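PDB 4LRU: glyoxalase 3 from Candida albicans, which converts methylglyoxal and water to D-lactate in a single glutathione-independent step, detoxifying methylglyoxal that the cell itself produces. Local coordinates for residues Q190-K194 with E195-Y199; Q122-A125 with T126-D130; V27-V30 with E31-P35. One frame throughout, in Å; residues are numbered along the deposited sequence. Where two conformers were deposited one is given.

Contact 1 of 3, residues Q190-K194 with E195-Y199; sequences QVAEK and EGATY
The flat carboxylate of Glu195 lies alongside the methylene chain of Lys194, with Glu195 OE2 3.6 Å from Lys194 CD. Both side chains point the same way; that of the lysine is extended, that of the glutamate bent at chi2 (-52°). Lys194 NZ stands 4.8 Å from Glu195 OE2, too far for direct pairing, and each has a partner elsewhere: NZ bonds Asn147 OD1 and bridges to Glu146, while OE2 accepts from Asn147 N. The Tyr199 ring is turned out of the contact by a chi1 of 177°, and its OH bonds Gly165 O; its CB, nearer the backbone, touches Ala192 CB at 3.8 Å.

The backbone forms a Schellman motif. Gly196 leaves the helix with positive phi (80°), and the chain doubles back so that Ala197 N bonds Ala192 O at 2.8 Å, the six-to-one bond. The inner bond, Gly196 N to Glu193 O, is weak at 3.5 Å. As usual for this cap, apolar groups meet across it: Ala192 CB and Ala197 CB are 3.9 Å apart. One turn back, Glu195 N bonds Val191 O at 3.0 Å.

The turn thus ends helix 188-195 and delivers the chain to strand 198-199, where Thr198 makes backbone bonds to Lys161 and Ile163 beside the parallel strand 162-163. Glu195 and Ala197 pack on Ile158, and the Tyr199 side chain touches Ile188 and Lys189 of the same helix and Thr167.

Contact 2 of 3, residues Q122-A125 with T126-D130; sequences QKIA and TTVYD
Lys123 O is gripped twice by Thr127: the backbone N donates at 2.9 Å, and Thr127 OG1 donates at 2.8 Å. The two donors arrive from opposite faces of the carbonyl plane, the hydroxyl tilted 34° out of it, so the oxygen carries the ordinary helical bond and a side-chain bond together. Thr127 can do this because its OG1 sits beside its own backbone N (chi1 -64°), toward the carbonyl of the preceding turn.

Thr126 adopts a different rotamer: OG1 lies between N and the carbonyl carbon, chi1 57°. From there it comes within 3.2 Å of Lys123 O, but its proton has another possible acceptor and the bond is not settled. A water joins the two hydroxyls, 2.6 Å from Thr126 OG1 and 3.1 Å from Thr127 OG1. Toward Thr127 the water is the donor, which agrees with that hydroxyl spending its own proton on Lys123 O. In the conformer given for Lys123, one of two deposited, the chain bends at chi2 and NZ also donates to this water.

On another flank the contact is apolar. Ile124 CG2 meets Val128 CG2 at 4.2 Å, beside the nearly straight backbone bond in which Val128 N donates to Ile124 O at 2.9 Å.

These turns belong to helix 119-130, which lies in the crossover between the neighbouring parallel strands 102-105 and 134-138. Ile124 and Ala125 pack on Phe103 of the first, Val128 and Tyr129 on Val135 of the second, while Arg215 makes a cation-pi contact with Tyr129 and bonds its carbonyl oxygen.

Contact 3 of 3, residues V27-V30 with E31-P35; sequences VFVV and EALHP
Val30 and His34 lie side by side one turn apart, and Val30 CB sits over the centre of one imidazole face, 3.6 Å from the centroid and 9° off the ring normal, a CH-pi contact. The ring is also held by its polar end, since His34 NE2 is hydrogen-bonded to Asp71 OD2 of helix 69-76.

The carbonyls of this first turn are taken up in sequence. Phe28 O accepts from Glu31 N at 2.9 Å. Val29 O serves two donors in different directions: Leu33 N at 2.9 Å, in the carbonyl plane, and Ala32 N at 3.0 Å, well above that plane and not on a lone pair. Val30 O takes His34 N at 2.8 Å. Pro35 has no N-H to continue the series toward Glu31 O, and the helix kinks there; its CD instead comes 3.4 Å from Val30 O. At the other end, Val29 N is satisfied by Ser61 OG.

Glu31 extends straight beyond CG (chi2 180°), which carries its carboxylate past Phe28 CB, 3.7 Å from Glu31 CD; the two side chains cross obliquely, carboxylate and phenyl planes 23° apart. Phe28 itself stacks edge-to-face with Phe66. The Glu31 side chain also comes within about 3 Å, between nearest atoms, of that of Cys139, the inferred active-site cysteine.

Helix 29-42 connects strands 6-10 and 45-50 as a beta-alpha-beta unit, and a glutamate carried by its first turn to the reactive cysteine is a hallmark of the DJ-1 superfamily active site.

In the fold
All three contacts are local, made within or at an end of a helix, and none touches another. Contact 3 starts a helix, contact 2 spans the later turns of one and contact 1 ends one. Contacts 2 and 3 are buried and belong to helices linking parallel strands of the main seven-strand sheet; they lie on opposite sides of the chain's centre, their own centres about 21 Å apart. Contact 1 is partly buried, about 17 Å from the chain's centre, and leads into a separate two-strand sheet. Chemistry follows place: a glycine turn at the periphery, water-linked hydroxyls on contact 2, and in contact 3 a carboxylate near the inferred active-site cysteine.

Contact 1 of 3, residues Q190-K194 with E195-Y199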
loop_
_atom_site.group_PDB
_atom_site.type_symbol
_atom_site.label_atom_id
_atom_site.label_comp_id
_atom_site.label_asym_id
_atom_site.label_seq_id
_atom_site.Cartn_x
_atom_site.Cartn_y
_atom_site.Cartn_z
ATOM N N GLN A 190 8.768 13.523 -1.330
ATOM C CA GLN A 190 9.298 14.051 -0.069
ATOM C C GLN A 190 9.720 12.925 0.887
ATOM O O GLN A 190 10.709 13.050 1.603
ATOM C CB GLN A 190 8.257 14.952 0.605
ATOM C CG GLN A 190 8.074 16.296 -0.087
ATOM C CD GLN A 190 7.018 17.159 0.596
ATOM O OE1 GLN A 190 5.897 16.712 0.819
ATOM N NE2 GLN A 190 7.386 18.386 0.952
ATOM N N VAL A 191 8.964 11.840 0.913
ATOM C CA VAL A 191 9.349 10.661 1.702
ATOM C C VAL A 191 10.695 10.128 1.245
ATOM O O VAL A 191 11.574 9.852 2.071
ATOM C CB VAL A 191 8.304 9.538 1.640
ATOM C CG1 VAL A 191 8.824 8.270 2.310
ATOM C CG2 VAL A 191 6.992 9.981 2.292
ATOM N N ALA A 192 10.855 9.963 -0.068
ATOM C CA ALA A 192 12.147 9.575 -0.617
ATOM C C ALA A 192 13.248 10.555 -0.183
ATOM O O ALA A 192 14.317 10.141 0.255
ATOM C CB ALA A 192 12.075 9.490 -2.141
ATOM N N GLU A 193 13.004 11.860 -0.292
ATOM C CA GLU A 193 14.017 12.840 0.075
ATOM C C GLU A 193 14.398 12.687 1.546
ATOM O O GLU A 193 15.577 12.767 1.907
ATOM C CB GLU A 193 13.519 14.265 -0.186
ATOM C CG GLU A 193 14.569 15.338 0.062
ATOM C CD GLU A 193 13.982 16.735 0.216
ATOM O OE1 GLU A 193 12.733 16.880 0.217
ATOM O OE2 GLU A 193 14.779 17.690 0.352
ATOM N N LYS A 194 13.395 12.494 2.393
ATOM C CA LYS A 194 13.617 12.394 3.835
ATOM C C LYS A 194 14.500 11.191 4.172
ATOM O O LYS A 194 15.349 11.248 5.083
ATOM C CB LYS A 194 12.267 12.255 4.543
ATOM C CG LYS A 194 12.366 12.109 6.058
ATOM C CD LYS A 194 10.996 12.003 6.699
ATOM C CE LYS A 194 11.093 11.757 8.195
ATOM N NZ LYS A 194 9.799 12.067 8.869
ATOM N N GLU A 195 14.248 10.090 3.476
ATOM C CA GLU A 195 14.873 8.807 3.784
ATOM C C GLU A 195 16.171 8.560 3.007
ATOM O O GLU A 195 16.861 7.577 3.258
ATOM C CB GLU A 195 13.899 7.667 3.503
ATOM C CG GLU A 195 12.567 7.719 4.262
ATOM C CD GLU A 195 12.725 7.876 5.763
ATOM O OE1 GLU A 195 13.699 7.310 6.325
ATOM O OE2 GLU A 195 11.861 8.556 6.390
ATOM N N GLY A 196 16.514 9.447 2.081
ATOM C CA GLY A 196 17.722 9.274 1.267
ATOM C C GLY A 196 17.523 8.296 0.122
ATOM O O GLY A 196 18.502 7.725 -0.382
ATOM N N ALA A 197 16.272 8.146 -0.307
ATOM C CA ALA A 197 15.931 7.317 -1.459
ATOM C C ALA A 197 15.910 8.192 -2.705
ATOM O O ALA A 197 15.971 9.420 -2.615
ATOM C CB ALA A 197 14.573 6.659 -1.266
ATOM N N THR A 198 15.765 7.546 -3.857
ATOM C CA THR A 198 15.588 8.246 -5.123
ATOM C C THR A 198 14.158 8.006 -5.582
ATOM O O THR A 198 13.747 6.861 -5.782
ATOM C CB THR A 198 16.591 7.738 -6.182
ATOM O OG1 THR A 198 17.925 8.063 -5.772
ATOM C CG2 THR A 198 16.317 8.378 -7.518
ATOM N N TYR A 199 13.396 9.088 -5.743
ATOM C CA TYR A 199 12.057 8.984 -6.283
ATOM C C TYR A 199 12.121 8.994 -7.819
ATOM O O TYR A 199 12.719 9.883 -8.428
ATOM C CB TYR A 199 11.193 10.137 -5.781
ATOM C CG TYR A 199 9.802 10.152 -6.347
ATOM C CD1 TYR A 199 8.801 9.363 -5.807
ATOM C CD2 TYR A 199 9.479 10.958 -7.433
ATOM C CE1 TYR A 199 7.512 9.366 -6.322
ATOM C CE2 TYR A 199 8.201 10.976 -7.949
ATOM C CZ TYR A 199 7.221 10.184 -7.388
ATOM O OH TYR A 199 5.953 10.203 -7.917
#

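Contact 2 of 3, residues Q122-A125 with T126-D130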
loop_
_atom_site.group_PDB
_atom_site.type_symbol
_atom_site.label_atom_id
_atom_site.label_comp_id
_atom_site.label_asym_id
_atom_site.label_seq_id
_atom_site.Cartn_x
_atom_site.Cartn_y
_atom_site.Cartn_z
ATOM N N GLN A 122 4.928 -1.587 10.395
ATOM C CA GLN A 122 6.311 -1.364 9.990
ATOM C C GLN A 122 7.214 -2.518 10.411
ATOM O O GLN A 122 8.141 -2.895 9.668
ATOM C CB GLN A 122 6.823 -0.030 10.529
ATOM C CG GLN A 122 6.261 1.170 9.776
ATOM C CD GLN A 122 6.768 2.482 10.318
ATOM O OE1 GLN A 122 6.960 2.623 11.529
ATOM N NE2 GLN A 122 7.025 3.439 9.438
ATOM N N LYS A 123 6.959 -3.067 11.598
ATOM C CA LYS A 123 7.732 -4.193 12.106
ATOM C C LYS A 123 7.493 -5.433 11.243
ATOM O O LYS A 123 8.417 -6.191 10.969
ATOM C CB LYS A 123 7.378 -4.481 13.572
ATOM C CG LYS A 123 8.112 -5.673 14.174
ATOM C CD LYS A 123 9.599 -5.387 14.294
ATOM C CE LYS A 123 10.346 -6.488 15.029
ATOM N NZ LYS A 123 11.829 -6.323 14.934
ATOM N N ILE A 124 6.260 -5.622 10.781
ATOM C CA ILE A 124 5.996 -6.715 9.829
ATOM C C ILE A 124 6.793 -6.489 8.534
ATOM O O ILE A 124 7.473 -7.403 8.042
ATOM C CB ILE A 124 4.500 -6.913 9.529
ATOM C CG1 ILE A 124 3.738 -7.156 10.833
ATOM C CG2 ILE A 124 4.330 -8.059 8.522
ATOM C CD1 ILE A 124 2.234 -7.286 10.682
ATOM N N ALA A 125 6.786 -5.262 8.032
ATOM C CA ALA A 125 7.567 -4.930 6.833
ATOM C C ALA A 125 9.055 -5.237 6.996
ATOM O O ALA A 125 9.672 -5.846 6.114
ATOM C CB ALA A 125 7.376 -3.475 6.467
ATOM N N THR A 126 9.659 -4.823 8.110
ATOM C CA THR A 126 11.102 -5.023 8.264
ATOM C C THR A 126 11.421 -6.502 8.497
ATOM O O THR A 126 12.493 -6.983 8.103
ATOM C CB THR A 126 11.725 -4.160 9.394
ATOM O OG1 THR A 126 11.067 -4.417 10.646
ATOM C CG2 THR A 126 11.636 -2.687 9.052
ATOM N N THR A 127 10.511 -7.215 9.169
ATOM C CA THR A 127 10.702 -8.633 9.410
ATOM C C THR A 127 10.691 -9.377 8.079
ATOM O O THR A 127 11.567 -10.208 7.804
ATOM C CB THR A 127 9.623 -9.183 10.369
ATOM O OG1 THR A 127 9.781 -8.550 11.647
ATOM C CG2 THR A 127 9.751 -10.659 10.540
ATOM N N VAL A 128 9.722 -9.026 7.244
ATOM C CA VAL A 128 9.626 -9.568 5.879
ATOM C C VAL A 128 10.897 -9.272 5.095
ATOM O O VAL A 128 11.504 -10.178 4.522
ATOM C CB VAL A 128 8.418 -8.987 5.132
ATOM C CG1 VAL A 128 8.506 -9.288 3.640
ATOM C CG2 VAL A 128 7.128 -9.534 5.719
ATOM N N TYR A 129 11.341 -8.014 5.121
ATOM C CA TYR A 129 12.517 -7.631 4.343
ATOM C C TYR A 129 13.781 -8.325 4.827
ATOM O O TYR A 129 14.632 -8.691 4.025
ATOM C CB TYR A 129 12.720 -6.114 4.361
ATOM C CG TYR A 129 13.694 -5.624 3.315
ATOM C CD1 TYR A 129 13.378 -5.681 1.971
ATOM C CD2 TYR A 129 14.929 -5.124 3.673
ATOM C CE1 TYR A 129 14.266 -5.241 1.008
ATOM C CE2 TYR A 129 15.820 -4.671 2.723
ATOM C CZ TYR A 129 15.482 -4.736 1.387
ATOM O OH TYR A 129 16.396 -4.310 0.440
ATOM N N ASP A 130 13.926 -8.495 6.140
ATOM C CA ASP A 130 15.186 -8.934 6.693
ATOM C C ASP A 130 15.373 -10.444 6.602
ATOM O O ASP A 130 16.447 -10.940 6.899
ATOM C CB ASP A 130 15.326 -8.501 8.147
ATOM C CG ASP A 130 15.655 -7.043 8.281
ATOM O OD1 ASP A 130 15.980 -6.408 7.249
ATOM O OD2 ASP A 130 15.654 -6.545 9.425
HETATM O O HOH W 1 12.001 -6.418 12.090
#

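Contact 3 of 3, residues V27-V30 with E31-P35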
loop_
_atom_site.group_PDB
_atom_site.type_symbol
_atom_site.label_atom_id
_atom_site.label_comp_id
_atom_site.label_asym_id
_atom_site.label_seq_id
_atom_site.Cartn_x
_atom_site.Cartn_y
_atom_site.Cartn_z
ATOM N N VAL A 27 -9.277 3.771 2.720
ATOM C CA VAL A 27 -8.671 2.767 1.837
ATOM C C VAL A 27 -9.234 2.935 0.426
ATOM O O VAL A 27 -10.441 2.966 0.237
ATOM C CB VAL A 27 -8.986 1.358 2.354
ATOM C CG1 VAL A 27 -8.443 0.284 1.404
ATOM C CG2 VAL A 27 -8.435 1.184 3.764
ATOM N N PHE A 28 -8.344 3.052 -0.558
ATOM C CA PHE A 28 -8.769 3.148 -1.953
ATOM C C PHE A 28 -9.066 1.756 -2.462
ATOM O O PHE A 28 -8.159 0.951 -2.594
ATOM C CB PHE A 28 -7.681 3.789 -2.808
ATOM C CG PHE A 28 -8.211 4.425 -4.053
ATOM C CD1 PHE A 28 -8.489 3.663 -5.173
ATOM C CD2 PHE A 28 -8.482 5.791 -4.097
ATOM C CE1 PHE A 28 -9.031 4.244 -6.304
ATOM C CE2 PHE A 28 -9.016 6.377 -5.228
ATOM C CZ PHE A 28 -9.284 5.605 -6.336
ATOM N N VAL A 29 -10.338 1.458 -2.701
ATOM C CA VAL A 29 -10.807 0.068 -2.809
ATOM C C VAL A 29 -9.891 -0.800 -3.667
ATOM O O VAL A 29 -9.419 -1.824 -3.209
ATOM C CB VAL A 29 -12.236 -0.018 -3.339
ATOM C CG1 VAL A 29 -12.642 -1.468 -3.561
ATOM C CG2 VAL A 29 -13.203 0.633 -2.358
ATOM N N VAL A 30 -9.675 -0.428 -4.923
ATOM C CA VAL A 30 -8.964 -1.348 -5.812
ATOM C C VAL A 30 -7.490 -1.531 -5.468
ATOM O O VAL A 30 -6.881 -2.492 -5.903
ATOM C CB VAL A 30 -9.101 -0.999 -7.308
ATOM C CG1 VAL A 30 -10.531 -1.240 -7.780
ATOM C CG2 VAL A 30 -8.656 0.424 -7.584
ATOM N N GLU A 31 -6.925 -0.644 -4.642
ATOM C CA GLU A 31 -5.557 -0.832 -4.168
ATOM C C GLU A 31 -5.409 -1.949 -3.161
ATOM O O GLU A 31 -4.312 -2.449 -2.960
ATOM C CB GLU A 31 -5.004 0.471 -3.574
ATOM C CG GLU A 31 -4.865 1.527 -4.643
ATOM C CD GLU A 31 -4.330 2.847 -4.140
ATOM O OE1 GLU A 31 -3.827 2.910 -2.995
ATOM O OE2 GLU A 31 -4.395 3.806 -4.933
ATOM N N ALA A 32 -6.520 -2.323 -2.531
ATOM C CA ALA A 32 -6.629 -3.546 -1.760
ATOM C C ALA A 32 -7.148 -4.703 -2.599
ATOM O O ALA A 32 -6.617 -5.817 -2.514
ATOM C CB ALA A 32 -7.534 -3.333 -0.566
ATOM N N LEU A 33 -8.197 -4.453 -3.380
ATOM C CA LEU A 33 -8.873 -5.519 -4.127
ATOM C C LEU A 33 -7.983 -6.122 -5.224
ATOM O O LEU A 33 -7.852 -7.346 -5.306
ATOM C CB LEU A 33 -10.200 -5.013 -4.698
ATOM C CG LEU A 33 -11.202 -6.036 -5.253
ATOM C CD1 LEU A 33 -12.629 -5.500 -5.199
ATOM C CD2 LEU A 33 -10.843 -6.432 -6.674
ATOM N N HIS A 34 -7.380 -5.287 -6.060
ATOM C CA HIS A 34 -6.559 -5.803 -7.146
ATOM C C HIS A 34 -5.396 -6.658 -6.644
ATOM O O HIS A 34 -5.228 -7.798 -7.102
ATOM C CB HIS A 34 -6.063 -4.678 -8.061
ATOM C CG HIS A 34 -7.138 -4.079 -8.909
ATOM N ND1 HIS A 34 -6.922 -2.981 -9.711
ATOM C CD2 HIS A 34 -8.433 -4.429 -9.095
ATOM C CE1 HIS A 34 -8.035 -2.677 -10.351
ATOM N NE2 HIS A 34 -8.964 -3.550 -10.007
ATOM N N PRO A 35 -4.611 -6.145 -5.676
ATOM C CA PRO A 35 -3.508 -6.979 -5.215
ATOM C C PRO A 35 -3.998 -8.234 -4.512
ATOM O O PRO A 35 -3.409 -9.305 -4.669
ATOM C CB PRO A 35 -2.721 -6.050 -4.278
ATOM C CG PRO A 35 -3.072 -4.670 -4.740
ATOM C CD PRO A 35 -4.501 -4.766 -5.171
#